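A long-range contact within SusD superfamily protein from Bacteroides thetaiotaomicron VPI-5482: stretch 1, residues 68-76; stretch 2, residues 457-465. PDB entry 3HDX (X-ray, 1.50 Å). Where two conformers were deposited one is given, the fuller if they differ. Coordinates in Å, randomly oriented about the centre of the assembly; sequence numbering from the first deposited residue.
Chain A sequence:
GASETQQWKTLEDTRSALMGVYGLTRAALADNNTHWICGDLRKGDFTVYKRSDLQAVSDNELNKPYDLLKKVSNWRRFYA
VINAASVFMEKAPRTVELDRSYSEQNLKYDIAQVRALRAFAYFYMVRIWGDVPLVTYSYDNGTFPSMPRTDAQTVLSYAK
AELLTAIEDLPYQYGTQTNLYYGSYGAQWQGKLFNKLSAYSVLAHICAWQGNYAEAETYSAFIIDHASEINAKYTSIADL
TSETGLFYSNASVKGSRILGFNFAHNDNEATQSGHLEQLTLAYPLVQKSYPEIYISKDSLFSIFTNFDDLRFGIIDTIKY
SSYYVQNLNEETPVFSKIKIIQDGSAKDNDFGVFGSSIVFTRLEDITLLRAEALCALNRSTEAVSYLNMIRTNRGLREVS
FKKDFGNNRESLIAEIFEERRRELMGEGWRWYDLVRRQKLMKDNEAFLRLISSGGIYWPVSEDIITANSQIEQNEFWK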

# COMPACT_ATOMS: atom_id res chain seq x y z
N LEU A 68 6.62 -11.12 17.43
CA LEU A 68 6.32 -10.49 16.14
C LEU A 68 5.02 -9.71 16.23
O LEU A 68 4.94 -8.58 15.74
N LEU A 69 4.01 -10.36 16.80
CA LEU A 69 2.69 -9.75 16.92
C LEU A 69 2.73 -8.51 17.80
O LEU A 69 2.13 -7.45 17.45
N LYS A 70 3.46 -8.60 18.92
CA LYS A 70 3.58 -7.46 19.81
C LYS A 70 4.25 -6.26 19.11
O LYS A 70 3.80 -5.11 19.23
N LYS A 71 5.33 -6.53 18.39
CA LYS A 71 6.08 -5.49 17.65
C LYS A 71 5.26 -4.83 16.54
O LYS A 71 5.24 -3.60 16.40
N VAL A 72 4.59 -5.64 15.75
CA VAL A 72 3.75 -5.07 14.67
C VAL A 72 2.63 -4.21 15.26
O VAL A 72 2.33 -3.15 14.72
N SER A 73 2.09 -4.64 16.41
CA SER A 73 0.95 -3.99 17.05
C SER A 73 1.27 -2.65 17.70
O SER A 73 0.34 -1.94 18.03
N ASN A 74 2.55 -2.32 17.89
CA ASN A 74 2.95 -1.04 18.47
C ASN A 74 3.00 -0.02 17.34
O ASN A 74 3.79 -0.15 16.43
N TRP A 75 2.17 1.02 17.44
CA TRP A 75 2.05 2.04 16.40
C TRP A 75 3.10 3.18 16.42
O TRP A 75 2.98 4.12 15.66
N ARG A 76 4.12 3.09 17.28
CA ARG A 76 5.09 4.19 17.41
C ARG A 76 5.68 4.66 16.07
O ARG A 76 5.83 5.86 15.86
N TYR A 457 -9.31 -5.39 13.23
CA TYR A 457 -8.16 -4.54 13.58
C TYR A 457 -7.18 -5.30 14.46
O TYR A 457 -7.47 -6.39 14.98
N TRP A 458 -6.00 -4.74 14.55
CA TRP A 458 -4.93 -5.25 15.41
C TRP A 458 -5.12 -4.75 16.82
O TRP A 458 -5.68 -3.67 17.06
N PRO A 459 -4.64 -5.54 17.80
CA PRO A 459 -4.63 -5.00 19.16
C PRO A 459 -3.66 -3.81 19.26
O PRO A 459 -2.75 -3.69 18.45
N VAL A 460 -3.92 -2.93 20.23
CA VAL A 460 -3.00 -1.89 20.64
C VAL A 460 -1.93 -2.57 21.53
O VAL A 460 -2.25 -3.40 22.38
N SER A 461 -0.67 -2.24 21.31
CA SER A 461 0.41 -2.81 22.12
C SER A 461 0.20 -2.45 23.59
O SER A 461 -0.12 -1.31 23.93
N GLU A 462 0.37 -3.44 24.46
CA GLU A 462 0.21 -3.19 25.91
C GLU A 462 1.23 -2.17 26.43
O GLU A 462 0.92 -1.41 27.35
N ASP A 463 2.39 -2.07 25.78
CA ASP A 463 3.41 -1.04 26.12
C ASP A 463 2.84 0.37 25.93
O ASP A 463 3.05 1.25 26.78
N ILE A 464 2.07 0.56 24.87
CA ILE A 464 1.42 1.86 24.58
C ILE A 464 0.39 2.20 25.66
O ILE A 464 0.35 3.34 26.17
N ILE A 465 -0.43 1.22 26.04
CA ILE A 465 -1.50 1.43 27.03
C ILE A 465 -0.92 1.71 28.42
O ILE A 465 -1.43 2.57 29.13

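What forms the apolar centre of the contact? Two separate clusters, each built round a tryptophan, W458 and W75. W458 (chi1 m, -78°) points toward the helix of stretch 1, where V72, in rotamer t, lays a methyl over one ring face: V72 CG1 sits 3.8 Å from the centroid of the W458 six-membered ring, a CH-pi contact. L69 (m, t) starts sideways, but its end comes nearer, bringing CD2 to 3.8 Å from W458 CZ3.

How does W75 join in? Its CB points sideways, yet with chi1 p the indole reaches the second stretch. V460 (t) sets CG1 over one face of the ring, and its CG2 lies 3.8 Å from W75 CZ3, while I464 (m, m) brings CG2 to 3.7 Å from W75 NE1.

What happens where the backbones draw close? S73 and S461 both point toward the other stretch, and S73 CB lies 3.3 Å from P459 O. S73 OG (chi1 p) donates to K70 O at 2.8 Å, within its own stretch. S461 N gives S73 O a weak 3.4 Å hydrogen bond, and water 1 links both atoms with W75 N.

What closes the polar edge? Water 2 joins N74 ND2, S461 OG and D463 OD2. S461 OG (chi1 t) also caps the helix that follows, accepting from D463 N at 3.2 Å, while N74 OD1 accepts from R76 N at 2.9 Å.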

# COMPACT_ATOMS: atom_id res chain seq x y z
CB LEU A 68 6.18 -11.53 15.02
CG LEU A 68 5.72 -10.99 13.64
CD1 LEU A 68 6.72 -9.95 13.11
CD2 LEU A 68 5.58 -12.18 12.64
CB LEU A 69 1.65 -10.75 17.46
CG LEU A 69 1.30 -11.96 16.59
CD1 LEU A 69 0.36 -12.92 17.32
CD2 LEU A 69 0.76 -11.59 15.28
CB LYS A 70 4.34 -7.87 21.09
CG LYS A 70 3.60 -8.93 21.89
CD LYS A 70 4.31 -9.25 23.18
CE LYS A 70 3.53 -10.35 23.88
NZ LYS A 70 3.25 -11.42 22.91
CB LYS A 71 7.34 -6.09 17.04
CG LYS A 71 8.42 -6.44 18.08
CD LYS A 71 9.53 -7.21 17.37
CE LYS A 71 10.86 -7.23 18.12
NZ LYS A 71 11.70 -8.32 17.41
CB VAL A 72 3.16 -6.17 13.77
CG1 VAL A 72 2.12 -5.62 12.79
CG2 VAL A 72 4.29 -6.86 13.01
CB SER A 73 0.28 -4.89 18.11
OG SER A 73 0.99 -4.91 19.32
CB ASN A 74 4.33 -1.20 19.15
CG ASN A 74 4.79 0.06 19.87
OD1 ASN A 74 4.70 1.15 19.31
ND2 ASN A 74 5.29 -0.09 21.09
CB TRP A 75 0.60 2.61 16.34
CG TRP A 75 0.14 3.25 17.61
CD1 TRP A 75 0.87 4.01 18.52
CD2 TRP A 75 -1.20 3.23 18.12
NE1 TRP A 75 0.06 4.44 19.54
CE2 TRP A 75 -1.21 4.00 19.31
CE3 TRP A 75 -2.40 2.64 17.68
CZ2 TRP A 75 -2.36 4.16 20.07
CZ3 TRP A 75 -3.54 2.82 18.42
CH2 TRP A 75 -3.50 3.55 19.62
CB ARG A 76 6.20 3.79 18.43
CG ARG A 76 7.15 4.89 18.81
CD ARG A 76 8.22 4.46 19.84
NE ARG A 76 9.08 5.60 20.18
CZ ARG A 76 8.88 6.41 21.22
NH1 ARG A 76 7.87 6.19 22.05
NH2 ARG A 76 9.70 7.42 21.43
CB TYR A 457 -8.65 -3.27 14.27
CG TYR A 457 -9.63 -2.51 13.42
CD1 TYR A 457 -9.24 -2.03 12.19
CD2 TYR A 457 -10.93 -2.27 13.84
CE1 TYR A 457 -10.09 -1.33 11.40
CE2 TYR A 457 -11.83 -1.58 13.02
CZ TYR A 457 -11.39 -1.11 11.79
OH TYR A 457 -12.21 -0.37 10.93
CB TRP A 458 -3.53 -4.81 14.91
CG TRP A 458 -3.09 -5.62 13.77
CD1 TRP A 458 -3.60 -5.59 12.48
CD2 TRP A 458 -2.03 -6.58 13.77
NE1 TRP A 458 -2.91 -6.50 11.70
CE2 TRP A 458 -1.93 -7.10 12.45
CE3 TRP A 458 -1.13 -7.04 14.77
CZ2 TRP A 458 -1.00 -8.11 12.11
CZ3 TRP A 458 -0.19 -8.02 14.41
CH2 TRP A 458 -0.14 -8.54 13.09
CB PRO A 459 -4.10 -6.18 19.98
CG PRO A 459 -3.49 -7.09 19.08
CD PRO A 459 -4.04 -6.87 17.73
CB VAL A 460 -3.74 -0.75 21.39
CG1 VAL A 460 -2.76 0.34 21.90
CG2 VAL A 460 -4.80 -0.14 20.48
CB SER A 461 1.77 -2.31 21.67
OG SER A 461 2.77 -2.67 22.65
CB GLU A 462 0.14 -4.51 26.69
CG GLU A 462 -1.24 -5.31 26.41
CD GLU A 462 -2.57 -4.64 26.93
OE1 GLU A 462 -2.49 -3.82 27.88
OE2 GLU A 462 -3.72 -4.95 26.40
CB ASP A 463 4.69 -1.18 25.28
CG ASP A 463 5.46 -2.49 25.57
OD1 ASP A 463 5.26 -3.10 26.65
OD2 ASP A 463 6.27 -2.90 24.70
CB ILE A 464 0.77 1.86 23.13
CG1 ILE A 464 1.82 1.75 22.00
CG2 ILE A 464 -0.11 3.09 22.94
CD1 ILE A 464 2.73 2.91 21.81
CB ILE A 465 -2.44 0.23 27.08
CG1 ILE A 465 -3.25 0.19 25.76
CG2 ILE A 465 -3.42 0.29 28.27
CD1 ILE A 465 -3.97 -1.05 25.56
O HOH W 1 -0.21 0.27 19.34
O HOH W 2 5.58 -2.85 22.09